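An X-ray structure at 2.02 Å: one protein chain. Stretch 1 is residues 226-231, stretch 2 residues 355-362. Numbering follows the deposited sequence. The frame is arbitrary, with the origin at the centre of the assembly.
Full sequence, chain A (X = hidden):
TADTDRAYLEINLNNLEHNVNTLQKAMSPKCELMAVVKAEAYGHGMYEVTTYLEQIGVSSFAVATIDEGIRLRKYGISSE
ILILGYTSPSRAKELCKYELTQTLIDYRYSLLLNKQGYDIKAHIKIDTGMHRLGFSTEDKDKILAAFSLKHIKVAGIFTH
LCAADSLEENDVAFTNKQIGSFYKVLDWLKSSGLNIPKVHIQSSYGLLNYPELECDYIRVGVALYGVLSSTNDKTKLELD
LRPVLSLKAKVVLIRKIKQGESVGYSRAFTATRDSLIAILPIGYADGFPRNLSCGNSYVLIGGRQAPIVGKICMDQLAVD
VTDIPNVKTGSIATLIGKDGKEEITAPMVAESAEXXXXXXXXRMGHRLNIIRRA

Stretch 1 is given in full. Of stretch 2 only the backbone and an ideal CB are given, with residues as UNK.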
# COMPACT_ATOMS: atom_id res chain seq x y z
N GLY A 226 17.98 9.23 0.15
CA GLY A 226 19.11 8.82 -0.68
C GLY A 226 18.68 8.23 -2.00
O GLY A 226 19.41 7.48 -2.64
N VAL A 227 17.47 8.59 -2.41
CA VAL A 227 16.95 8.14 -3.69
C VAL A 227 16.51 9.37 -4.46
O VAL A 227 16.01 10.33 -3.87
CB VAL A 227 15.77 7.20 -3.47
CG1 VAL A 227 16.26 5.88 -2.90
CG2 VAL A 227 14.78 7.82 -2.49
N LEU A 228 16.70 9.38 -5.77
CA LEU A 228 16.12 10.45 -6.57
C LEU A 228 14.94 9.94 -7.40
O LEU A 228 15.05 8.92 -8.08
CB LEU A 228 17.17 11.16 -7.42
CG LEU A 228 18.17 11.98 -6.60
CD1 LEU A 228 18.90 12.97 -7.51
CD2 LEU A 228 17.50 12.72 -5.44
N SER A 229 13.82 10.67 -7.33
CA SER A 229 12.52 10.28 -7.90
C SER A 229 12.57 9.50 -9.22
O SER A 229 11.68 8.69 -9.51
CB SER A 229 11.61 11.51 -8.04
OG SER A 229 11.29 12.08 -6.78
N SER A 230 13.60 9.78 -10.02
CA SER A 230 13.87 9.04 -11.24
C SER A 230 15.37 8.90 -11.47
O SER A 230 16.18 9.24 -10.60
CB SER A 230 13.23 9.74 -12.45
OG SER A 230 11.82 9.72 -12.36
N THR A 231 15.73 8.40 -12.64
CA THR A 231 17.13 8.21 -13.03
C THR A 231 17.27 8.46 -14.53
O THR A 231 16.48 7.93 -15.31
CB THR A 231 17.62 6.78 -12.68
OG1 THR A 231 16.57 5.82 -12.91
CG2 THR A 231 18.07 6.69 -11.23
N UNK A 355 6.61 3.58 -12.47
CA UNK A 355 6.17 4.40 -11.36
C UNK A 355 7.28 5.39 -11.03
O UNK A 355 8.15 5.67 -11.86
CB UNK A 355 5.81 3.54 -10.15
N UNK A 356 7.25 5.94 -9.83
CA UNK A 356 8.31 6.81 -9.37
C UNK A 356 8.64 6.41 -7.96
O UNK A 356 7.81 5.84 -7.26
CB UNK A 356 7.92 8.29 -9.46
N UNK A 357 9.85 6.75 -7.55
CA UNK A 357 10.37 6.36 -6.25
C UNK A 357 9.42 6.70 -5.12
O UNK A 357 9.21 5.89 -4.22
CB UNK A 357 11.72 7.03 -6.00
N UNK A 358 8.84 7.89 -5.18
CA UNK A 358 7.98 8.41 -4.12
C UNK A 358 6.83 7.44 -3.88
O UNK A 358 6.47 7.15 -2.74
CB UNK A 358 7.45 9.80 -4.48
N UNK A 359 6.27 6.93 -4.97
CA UNK A 359 5.11 6.05 -4.87
C UNK A 359 5.51 4.63 -4.44
O UNK A 359 4.85 4.02 -3.60
CB UNK A 359 4.37 6.00 -6.21
N UNK A 360 6.59 4.12 -5.02
CA UNK A 360 7.07 2.78 -4.67
C UNK A 360 7.35 2.69 -3.18
O UNK A 360 6.90 1.76 -2.51
CB UNK A 360 8.33 2.43 -5.47
N UNK A 361 8.04 3.69 -2.66
CA UNK A 361 8.50 3.68 -1.28
C UNK A 361 7.41 3.99 -0.28
O UNK A 361 7.27 3.30 0.73
CB UNK A 361 9.64 4.68 -1.11
N UNK A 362 6.63 5.05 -0.55
CA UNK A 362 5.56 5.43 0.36
C UNK A 362 4.49 4.36 0.44
O UNK A 362 3.75 4.30 1.42
CB UNK A 362 4.94 6.76 -0.08

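Position 355 lies ahead of the helix in an extended conformation (phi/psi -135/-160), its CB beyond the reach of stretch 1. Many residues would fit, with small polar ones common in such approaches. It is Ser355, whose OG reaches forward to the helix and donates to OE1 of the residue at 359, 2.7 Å away.

Position 356, also extended, immediately precedes the helix. The N-cap often holds Ser, Thr, Asp or Asn, but the CB here points sideways, 3.8 Å from Ser229 O and 5.1 Å from Ser230 OG, so a branched apolar residue could also lie along that edge. The deposited residue is Ile356. Its CG2 rests 4.4 Å from Ser230 OG; having no polar side chain, it offers the helix no side-chain cap.

Position 357 begins the helix and makes the closest backbone approach, its CA 4.8 Å from that of Ser229. Its N reaches Ser229 O at 3.3 Å in a weak but nearly straight hydrogen bond (177°), available to any residue but proline. The CB points toward stretch 1, 3.8 Å from Ser229 CA and 4.7 Å from Val227 CG2, which favours something compact: Ala, Ser, Thr or Val. Thr357 sets its CG2 3.5 Å from Val227 CG2. Its OG1 lies 3.6 Å from Leu228 O and has no hydrogen-bond partner in the model.

At 358 the CB points sideways, 5.0 Å from Ser229 OG, a hydroxyl able to donate or accept. A polar side chain of modest length, such as Asn, Asp or Gln, could bend across to it. Asn358 does: ND2 donates to Ser229 OG at 2.7 Å, while a water bridges the same pair, accepting from Ser229 OG at 3.1 Å and donating to Asn358 OD1 at 3.1 Å.

Positions 359 and 360 have CBs out of reach, so stretch 1 sets no preference beyond helix compatibility. Glu359 receives the hydroxyl of Ser355 on OE1; Leu360 makes no contact with stretch 1.

Position 361, one turn beyond Thr357, again points toward stretch 1, but no atom of stretch 1 lies within 5.5 Å of its ideal CB. Bridging that gap to the methyls of Val227 calls for a longer apolar chain: Leu, Met or Ile. Leu361 (m, t) brings CD1 to 4.1 Å from Val227 CG2, extending the apolar patch begun by Thr357.

Position 362 is out of reach, so stretch 1 sets no preference there. Ser362 donates its OG to Asn358 O, 2.8 Å away, within its own helix.

Stretch 2 355-362: SITNELLS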
# COMPACT_ATOMS: atom_id res chain seq x y z
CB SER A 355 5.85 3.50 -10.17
OG SER A 355 5.61 4.24 -8.98
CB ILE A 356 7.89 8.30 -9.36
CG1 ILE A 356 6.59 8.48 -8.58
CG2 ILE A 356 7.78 8.86 -10.77
CD1 ILE A 356 6.37 9.90 -8.12
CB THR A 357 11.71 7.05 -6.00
OG1 THR A 357 12.72 6.42 -6.80
CG2 THR A 357 12.10 6.93 -4.54
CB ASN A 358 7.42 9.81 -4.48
CG ASN A 358 8.51 10.84 -4.77
OD1 ASN A 358 8.50 11.95 -4.21
ND2 ASN A 358 9.45 10.49 -5.65
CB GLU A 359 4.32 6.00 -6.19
CG GLU A 359 3.16 5.01 -6.15
CD GLU A 359 2.50 4.78 -7.50
OE1 GLU A 359 3.10 5.12 -8.55
OE2 GLU A 359 1.37 4.24 -7.51
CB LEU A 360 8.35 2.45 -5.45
CG LEU A 360 8.97 1.07 -5.16
CD1 LEU A 360 8.06 -0.05 -5.67
CD2 LEU A 360 10.38 0.96 -5.74
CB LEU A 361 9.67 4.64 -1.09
CG LEU A 361 10.98 4.28 -1.79
CD1 LEU A 361 12.13 5.04 -1.16
CD2 LEU A 361 11.25 2.78 -1.76
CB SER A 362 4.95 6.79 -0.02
OG SER A 362 4.17 6.70 -1.20
O HOH W 1 9.99 14.43 -5.30
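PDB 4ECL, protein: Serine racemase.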